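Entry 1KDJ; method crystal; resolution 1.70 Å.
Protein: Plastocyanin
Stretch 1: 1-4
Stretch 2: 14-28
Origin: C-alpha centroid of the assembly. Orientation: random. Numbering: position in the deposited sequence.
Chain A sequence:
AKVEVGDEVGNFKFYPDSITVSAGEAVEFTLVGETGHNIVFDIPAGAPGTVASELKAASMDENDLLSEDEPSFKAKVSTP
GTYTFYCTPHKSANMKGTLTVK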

# COMPACT_ATOMS: atom_id res chain seq x y z
N ALA A 1 -4.18 8.76 -7.02
CA ALA A 1 -3.44 9.38 -5.95
C ALA A 1 -2.06 8.79 -6.13
O ALA A 1 -1.94 7.76 -6.78
CB ALA A 1 -3.88 9.01 -4.57
N LYS A 2 -1.00 9.37 -5.59
CA LYS A 2 0.36 8.90 -5.83
C LYS A 2 0.93 8.77 -4.45
O LYS A 2 0.72 9.66 -3.60
CB LYS A 2 1.19 9.91 -6.58
CG LYS A 2 0.80 10.31 -7.99
CD LYS A 2 1.10 9.22 -8.98
CE LYS A 2 0.93 9.71 -10.42
NZ LYS A 2 -0.44 10.13 -10.64
N VAL A 3 1.66 7.69 -4.14
CA VAL A 3 2.27 7.55 -2.82
C VAL A 3 3.69 7.18 -3.16
O VAL A 3 3.93 6.42 -4.10
CB VAL A 3 1.68 6.41 -1.95
CG1 VAL A 3 2.41 6.25 -0.61
CG2 VAL A 3 0.21 6.78 -1.63
N GLU A 4 4.63 7.83 -2.47
CA GLU A 4 6.03 7.50 -2.60
C GLU A 4 6.37 6.51 -1.50
O GLU A 4 5.99 6.64 -0.33
CB GLU A 4 6.85 8.77 -2.46
CG GLU A 4 6.68 9.61 -3.70
CD GLU A 4 7.56 10.87 -3.74
OE1 GLU A 4 8.45 11.02 -2.91
OE2 GLU A 4 7.32 11.70 -4.61
N PHE A 14 6.15 5.64 4.22
CA PHE A 14 5.34 5.96 3.05
C PHE A 14 5.14 7.50 3.09
O PHE A 14 4.95 8.07 4.17
CB PHE A 14 3.94 5.27 3.12
CG PHE A 14 3.98 3.75 2.92
CD1 PHE A 14 4.10 3.27 1.62
CD2 PHE A 14 3.90 2.91 4.03
CE1 PHE A 14 4.12 1.89 1.42
CE2 PHE A 14 3.93 1.54 3.81
CZ PHE A 14 4.04 1.06 2.52
N TYR A 15 5.15 8.11 1.94
CA TYR A 15 5.02 9.55 1.76
C TYR A 15 3.90 9.89 0.79
O TYR A 15 4.10 9.73 -0.43
CB TYR A 15 6.36 10.08 1.25
CG TYR A 15 7.49 9.97 2.26
CD1 TYR A 15 7.48 10.72 3.42
CD2 TYR A 15 8.56 9.12 1.97
CE1 TYR A 15 8.52 10.63 4.30
CE2 TYR A 15 9.60 9.04 2.85
CZ TYR A 15 9.57 9.79 4.00
OH TYR A 15 10.61 9.72 4.88
N PRO A 16 2.71 10.39 1.19
CA PRO A 16 2.25 10.52 2.56
C PRO A 16 1.81 9.19 3.16
O PRO A 16 1.63 8.22 2.41
CB PRO A 16 1.09 11.52 2.52
CG PRO A 16 0.49 11.18 1.19
CD PRO A 16 1.65 10.81 0.25
N ASP A 17 1.60 9.10 4.47
CA ASP A 17 1.16 7.82 5.04
C ASP A 17 -0.34 7.76 5.31
O ASP A 17 -0.78 6.86 6.02
CB ASP A 17 1.94 7.56 6.33
CG ASP A 17 1.75 8.53 7.49
OD1 ASP A 17 0.97 9.49 7.40
OD2 ASP A 17 2.40 8.32 8.51
N SER A 18 -1.11 8.75 4.83
CA SER A 18 -2.58 8.80 4.93
C SER A 18 -3.04 9.43 3.64
O SER A 18 -2.53 10.51 3.28
CB SER A 18 -3.05 9.68 6.07
OG SER A 18 -2.81 9.04 7.31
N ILE A 19 -3.89 8.75 2.87
CA ILE A 19 -4.32 9.21 1.56
C ILE A 19 -5.82 9.02 1.56
O ILE A 19 -6.30 8.08 2.20
CB ILE A 19 -3.85 8.41 0.31
CG1 ILE A 19 -3.09 7.13 0.62
CG2 ILE A 19 -3.11 9.42 -0.53
CD1 ILE A 19 -1.70 7.16 1.32
N THR A 20 -6.57 9.92 0.92
CA THR A 20 -8.00 9.78 0.78
C THR A 20 -8.27 9.77 -0.70
O THR A 20 -7.74 10.61 -1.42
CB THR A 20 -8.71 10.95 1.45
OG1 THR A 20 -8.48 10.85 2.85
CG2 THR A 20 -10.20 10.95 1.13
N VAL A 21 -9.07 8.82 -1.20
CA VAL A 21 -9.31 8.70 -2.62
C VAL A 21 -10.79 8.47 -2.80
O VAL A 21 -11.49 8.16 -1.84
CB VAL A 21 -8.57 7.49 -3.30
CG1 VAL A 21 -7.06 7.74 -3.15
CG2 VAL A 21 -8.95 6.12 -2.69
N SER A 22 -11.22 8.65 -4.04
CA SER A 22 -12.57 8.35 -4.49
C SER A 22 -12.67 6.86 -4.86
O SER A 22 -11.67 6.24 -5.26
CB SER A 22 -12.89 9.20 -5.73
OG SER A 22 -12.63 10.60 -5.54
N ALA A 23 -13.84 6.24 -4.71
CA ALA A 23 -14.06 4.86 -5.17
C ALA A 23 -13.52 4.55 -6.56
O ALA A 23 -13.79 5.26 -7.53
CB ALA A 23 -15.56 4.56 -5.14
N GLY A 24 -12.65 3.54 -6.69
CA GLY A 24 -12.13 3.18 -8.01
C GLY A 24 -10.99 4.09 -8.50
O GLY A 24 -10.46 3.87 -9.60
N GLU A 25 -10.56 5.11 -7.74
CA GLU A 25 -9.39 5.90 -8.13
C GLU A 25 -8.15 5.02 -7.90
O GLU A 25 -8.00 4.42 -6.84
CB GLU A 25 -9.30 7.18 -7.29
CG GLU A 25 -8.04 8.04 -7.51
CD GLU A 25 -7.89 9.29 -6.63
OE1 GLU A 25 -8.83 9.70 -5.95
OE2 GLU A 25 -6.80 9.86 -6.61
N ALA A 26 -7.28 4.86 -8.86
CA ALA A 26 -6.03 4.14 -8.64
C ALA A 26 -5.07 4.87 -7.65
O ALA A 26 -4.96 6.11 -7.56
CB ALA A 26 -5.37 3.97 -9.99
N VAL A 27 -4.45 4.10 -6.77
CA VAL A 27 -3.40 4.61 -5.90
C VAL A 27 -2.14 4.00 -6.50
O VAL A 27 -2.03 2.77 -6.61
CB VAL A 27 -3.61 4.14 -4.49
CG1 VAL A 27 -2.55 4.75 -3.58
CG2 VAL A 27 -4.96 4.62 -3.99
N GLU A 28 -1.22 4.83 -7.00
CA GLU A 28 0.01 4.34 -7.59
C GLU A 28 1.10 4.53 -6.55
O GLU A 28 1.33 5.65 -6.07
CB GLU A 28 0.36 5.13 -8.81
CG GLU A 28 1.47 4.47 -9.61
CD GLU A 28 1.98 5.37 -10.72
OE1 GLU A 28 1.17 5.82 -11.55
OE2 GLU A 28 3.19 5.65 -10.74

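The N-terminal segment 1-4 is held by both ends of the stretch 14-28, pairing in parallel with E28 and in antiparallel fashion with Y15. Five of its backbone atoms, A1 N, A1 O, V3 N, E4 N and E4 O, take part in hydrogen bonds to the longer stretch, and the contact buries 587 Å² in all, counting both sides.

The chain begins with a charged pair. The terminal amino group of A1 donates to the side chain of E25, with A1 N 2.9 Å from E25 OE2, and the opposite charges make this hydrogen bond a salt bridge as well. The same nitrogen also donates to a backbone carbonyl, A1 N lying 2.8 Å from A26 O, so the ammonium group is shared between a carboxylate and a peptide oxygen. E25 is the last residue of a type II turn that starts at S22, closed by a hydrogen bond from E25 N to S22 O (2.9 Å). Its other carboxylate oxygen is used within the turn, where S22 N donates to E25 OE1 at 3.2 Å with an angle of 169°. The carboxylate thus links the turn backbone to the chain terminus. G24 occupies the turn with phi/psi of 80/0, where a side chain would be jammed against the carbonyl oxygen of A23.

From A1 onward the parallel pattern takes over. E28 is bracketed by the residues before and after its partner K2: E28 N donates to A1 O (3.0 Å, 173°), and E28 O accepts from V3 N (2.8 Å, 159°). Both peptide groups of E28 are thereby engaged, while K2, whose CA is 4.9 Å from the CA of E28, gives no backbone hydrogen bond to this partner. The carbonyl oxygens receive additional CA-H...O contacts, from V27 CA to A1 O at 3.6 Å and from K2 CA to E28 O at 3.4 Å. The side chains of K2 and E28 lie on the same face of the sheet, but K2 CE comes no nearer to E28 OE1 than 4.1 Å; that oxygen is hydrogen-bonded elsewhere in the structure.

At E4 the pairing becomes antiparallel. E4 and Y15 exchange two backbone hydrogen bonds, E4 N to Y15 O and Y15 N to E4 O, each 2.8 Å long and close to linear at 167° and 163°. E4 O also receives a CA-H...O contact from F14 CA at 3.5 Å. The side chains of this pair share a face, with CB of E4 4.0 Å from CB of Y15, although the end of the tyrosine leads away.

Apolar packing complements these bonds. The buried side chain of V3 places CG2 3.5 Å from I19 CD1 and 3.9 Å from V27 CG1, while its CG1 lies 4.1 Å from F14 CD1. The methyl group of A1 extends the cluster, with CB 3.7 Å from V21 CG1 and 4.1 Å from I19 CG2. These hydrocarbon groups, lacking polar atoms to satisfy, gain by excluding water.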